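Local coordinates for protein grindelwald (Drosophila melanogaster, PDB 6ZSY), which binds the TNF cytokine Eiger through its extracellular cysteine-rich domain and acts in JNK signalling and Eiger-induced apoptosis as a cell-surface receptor, at residues A[5-9]-A[18-24]. Coordinates in Å, arbitrary orientation, origin at the centre of the assembly. Residues are numbered along the deposited sequence.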
ATOM      1  N   ASP A   5      -3.310  -9.460 -10.049  1.00  8.94           N
ATOM      2  CA  ASP A   5      -3.099  -8.528  -8.941  1.00  7.88           C
ATOM      3  C   ASP A   5      -4.375  -8.454  -8.143  1.00  7.19           C
ATOM      4  O   ASP A   5      -5.430  -8.029  -8.663  1.00  7.86           O
ATOM      5  CB  ASP A   5      -2.760  -7.134  -9.421  1.00  9.86           C
ATOM      6  CG  ASP A   5      -1.362  -6.941  -9.807  1.00 12.34           C
ATOM      7  OD1 ASP A   5      -0.497  -7.818  -9.769  1.00 12.65           O
ATOM      8  OD2 ASP A   5      -1.016  -5.747 -10.131  1.00 23.99           O
ATOM      9  N   CYS A   6      -4.311  -8.845  -6.871  1.00  6.85           N
ATOM     10  CA  CYS A   6      -5.441  -8.729  -5.965  1.00  6.88           C
ATOM     11  C   CYS A   6      -6.703  -9.419  -6.513  1.00  6.02           C
ATOM     12  O   CYS A   6      -7.820  -8.995  -6.213  1.00  6.73           O
ATOM     13  CB  CYS A   6      -5.722  -7.298  -5.555  1.00  8.09           C
ATOM     14  SG  CYS A   6      -4.411  -6.742  -4.403  1.00  8.85           S
ATOM     15  N   HIS A   7      -6.508 -10.497  -7.287  1.00  6.52           N
ATOM     16  CA  HIS A   7      -7.636 -11.263  -7.791  1.00  6.64           C
ATOM     17  C   HIS A   7      -8.600 -10.378  -8.589  1.00  6.64           C
ATOM     18  O   HIS A   7      -9.794 -10.644  -8.671  1.00  7.64           O
ATOM     19  CB  HIS A   7      -8.399 -11.987  -6.690  1.00  7.32           C
ATOM     20  CG  HIS A   7      -7.594 -12.914  -5.880  1.00  7.37           C
ATOM     21  ND1 HIS A   7      -7.503 -14.257  -6.102  1.00  7.82           N
ATOM     22  CD2 HIS A   7      -6.799 -12.702  -4.798  1.00  8.13           C
ATOM     23  CE1 HIS A   7      -6.722 -14.828  -5.208  1.00  8.74           C
ATOM     24  NE2 HIS A   7      -6.252 -13.881  -4.383  1.00  9.16           N
ATOM     25  N   GLY A   8      -8.063  -9.326  -9.241  1.00  6.78           N
ATOM     26  CA  GLY A   8      -8.848  -8.395 -10.025  1.00  7.76           C
ATOM     27  C   GLY A   8      -9.450  -7.231  -9.301  1.00  6.93           C
ATOM     28  O   GLY A   8     -10.008  -6.334  -9.921  1.00  7.80           O
ATOM     29  N   THR A   9      -9.372  -7.209  -7.963  1.00  6.72           N
ATOM     30  CA  THR A   9      -9.902  -6.086  -7.213  1.00  6.81           C
ATOM     31  C   THR A   9      -9.082  -4.826  -7.497  1.00  6.99           C
ATOM     32  O   THR A   9      -7.875  -4.862  -7.560  1.00  8.48           O
ATOM     33  CB  THR A   9      -9.861  -6.406  -5.702  1.00  7.08           C
ATOM     34  OG1 THR A   9     -10.927  -7.333  -5.410  1.00  8.38           O
ATOM     35  CG2 THR A   9     -10.070  -5.183  -4.834  1.00  8.20           C
ATOM     36  N   CYS A  18      -2.582  -2.426  -3.882  1.00  7.00           N
ATOM     37  CA  CYS A  18      -2.632  -3.876  -4.003  1.00  7.09           C
ATOM     38  C   CYS A  18      -1.286  -4.426  -3.590  1.00  6.84           C
ATOM     39  O   CYS A  18      -0.279  -4.190  -4.258  1.00  7.86           O
ATOM     40  CB  CYS A  18      -2.988  -4.253  -5.424  1.00  8.55           C
ATOM     41  SG  CYS A  18      -2.889  -6.077  -5.638  1.00  9.43           S
ATOM     42  N   TYR A  19      -1.270  -5.152  -2.469  1.00  6.75           N
ATOM     43  CA  TYR A  19      -0.044  -5.742  -1.925  1.00  7.01           C
ATOM     44  C   TYR A  19       0.062  -7.146  -2.526  1.00  6.60           C
ATOM     45  O   TYR A  19      -0.688  -8.045  -2.156  1.00  7.34           O
ATOM     46  CB  TYR A  19      -0.114  -5.815  -0.418  1.00  7.62           C
ATOM     47  CG  TYR A  19       1.120  -6.299   0.280  1.00  7.96           C
ATOM     48  CD1 TYR A  19       2.396  -6.095  -0.198  1.00  8.20           C
ATOM     49  CD2 TYR A  19       0.987  -6.924   1.514  1.00 10.02           C
ATOM     50  CE1 TYR A  19       3.543  -6.522   0.494  1.00  8.90           C
ATOM     51  CE2 TYR A  19       2.099  -7.362   2.224  1.00 11.14           C
ATOM     52  CZ  TYR A  19       3.369  -7.171   1.727  1.00 10.59           C
ATOM     53  OH  TYR A  19       4.433  -7.596   2.444  1.00 13.70           O
ATOM     54  N   VAL A  20       1.017  -7.339  -3.444  1.00  7.69           N
ATOM     55  CA  VAL A  20       0.928  -8.647  -4.134  0.50  7.67           C
ATOM     56  C   VAL A  20       1.439  -9.761  -3.259  1.00  6.81           C
ATOM     57  O   VAL A  20       1.112 -10.907  -3.562  1.00  7.34           O
ATOM     58  CB  VAL A  20       1.646  -8.618  -5.476  0.50  7.75           C
ATOM     59  CG1 VAL A  20       0.980  -7.660  -6.452  0.50  7.91           C
ATOM     60  CG2 VAL A  20       3.084  -8.211  -5.282  0.50  6.72           C
ATOM     61  N   ALA A  21       2.111  -9.501  -2.120  1.00  6.76           N
ATOM     62  CA  ALA A  21       2.458 -10.625  -1.233  1.00  7.16           C
ATOM     63  C   ALA A  21       1.213 -11.369  -0.810  1.00  7.17           C
ATOM     64  O   ALA A  21       1.197 -12.616  -0.783  1.00  8.67           O
ATOM     65  CB  ALA A  21       3.200 -10.103  -0.009  1.00  8.95           C
ATOM     66  N   THR A  22       0.161 -10.649  -0.435  1.00  7.05           N
ATOM     67  CA  THR A  22      -1.084 -11.237   0.003  1.00  7.49           C
ATOM     68  C   THR A  22      -2.152 -11.264  -1.097  1.00  6.72           C
ATOM     69  O   THR A  22      -3.197 -11.926  -0.902  1.00  7.56           O
ATOM     70  CB  THR A  22      -1.642 -10.427   1.225  1.00  9.20           C
ATOM     71  OG1 THR A  22      -1.812  -9.100   0.761  1.00  9.07           O
ATOM     72  CG2 THR A  22      -0.702 -10.516   2.415  1.00 12.13           C
ATOM     73  N   GLU A  23      -1.929 -10.512  -2.159  1.00  6.21           N
ATOM     74  CA  GLU A  23      -2.929 -10.250  -3.198  1.00  6.42           C
ATOM     75  C   GLU A  23      -4.220  -9.690  -2.565  1.00  6.30           C
ATOM     76  O   GLU A  23      -5.342 -10.026  -2.984  1.00  7.61           O
ATOM     77  CB  GLU A  23      -3.170 -11.455  -4.102  1.00  7.09           C
ATOM     78  CG  GLU A  23      -1.910 -11.887  -4.849  1.00  6.74           C
ATOM     79  CD  GLU A  23      -1.417 -10.993  -5.985  1.00  6.67           C
ATOM     80  OE1 GLU A  23      -1.876  -9.834  -6.111  1.00  6.92           O
ATOM     81  OE2 GLU A  23      -0.521 -11.456  -6.744  1.00  7.65           O
ATOM     82  N   ARG A  24      -4.025  -8.777  -1.597  1.00  6.37           N
ATOM     83  CA  ARG A  24      -5.120  -8.047  -0.990  1.00  7.02           C
ATOM     84  C   ARG A  24      -4.787  -6.544  -1.004  1.00  6.40           C
ATOM     85  O   ARG A  24      -3.620  -6.153  -1.015  1.00  6.84           O
ATOM     86  CB  ARG A  24      -5.326  -8.478   0.457  1.00  9.70           C
ATOM     87  CG  ARG A  24      -5.679  -9.948   0.638  1.00 12.49           C
ATOM     88  CD  ARG A  24      -7.136 -10.220   0.341  1.00 24.23           C
ATOM     89  NE  ARG A  24      -7.499 -11.617   0.428  1.00 28.27           N
ATOM     90  CZ  ARG A  24      -7.486 -12.701  -0.294  1.00 28.93           C
ATOM     91  NH1 ARG A  24      -7.804 -12.560  -1.588  1.00 59.97           N
ATOM     92  NH2 ARG A  24      -7.164 -13.926   0.098  1.00 49.53           N
TER
HETATM   93  O   HOH W   1      -8.102  -8.977  -3.222  1.00 22.89           O
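Cys18, on strand 16-19, directs its CA-to-CB bond toward segment 5-9 and meets Cys6 in a disulfide (SG to SG 2.1 Å, chi3 107°) that ties the first ordered residues of the chain to the hairpin. Tyr19 points the other way, its ring edge-to-face with His26. At Val20 the chain turns away from the strand; Val20 CG1 lies 3.6 Å from Asp5 OD1. Residues 20-22 have helical backbone angles without the regular hydrogen bonds of a helix, and Thr22 OG1 is hydrogen-bonded to His26 NE2 and accepts a weak hydrogen bond from Arg24 N. Glu23 and Arg24 then both face Tyr19 in a G1 beta bulge, Glu23 in the left-handed region (phi/psi 54/42): Tyr19 N donates to Arg24 O (2.9 Å), and Tyr19 O accepts a weak bond from Glu23 N (2.8 Å). This closes the antiparallel hairpin of a disulfide-rich domain, the Eiger-binding extracellular part of this TNF receptor. Glu23 OE1 accepts a nearly straight hydrogen bond from Cys6 N (2.7 Å), even though Asp5 OD1, another carboxylate oxygen, is 4.4 Å from that OE1. Glu23 O receives a CA-H...O contact from Cys6 CA (3.3 Å), and water 1 bridges Glu23 O and Cys6 O, donating to both at 3.0 Å. Arg24 starts away from segment 5-9, but its side chain curls back until Arg24 NH1 lies 3.4 Å from His7 CD2, while Arg24 C packs 3.4 Å from Cys6 SG.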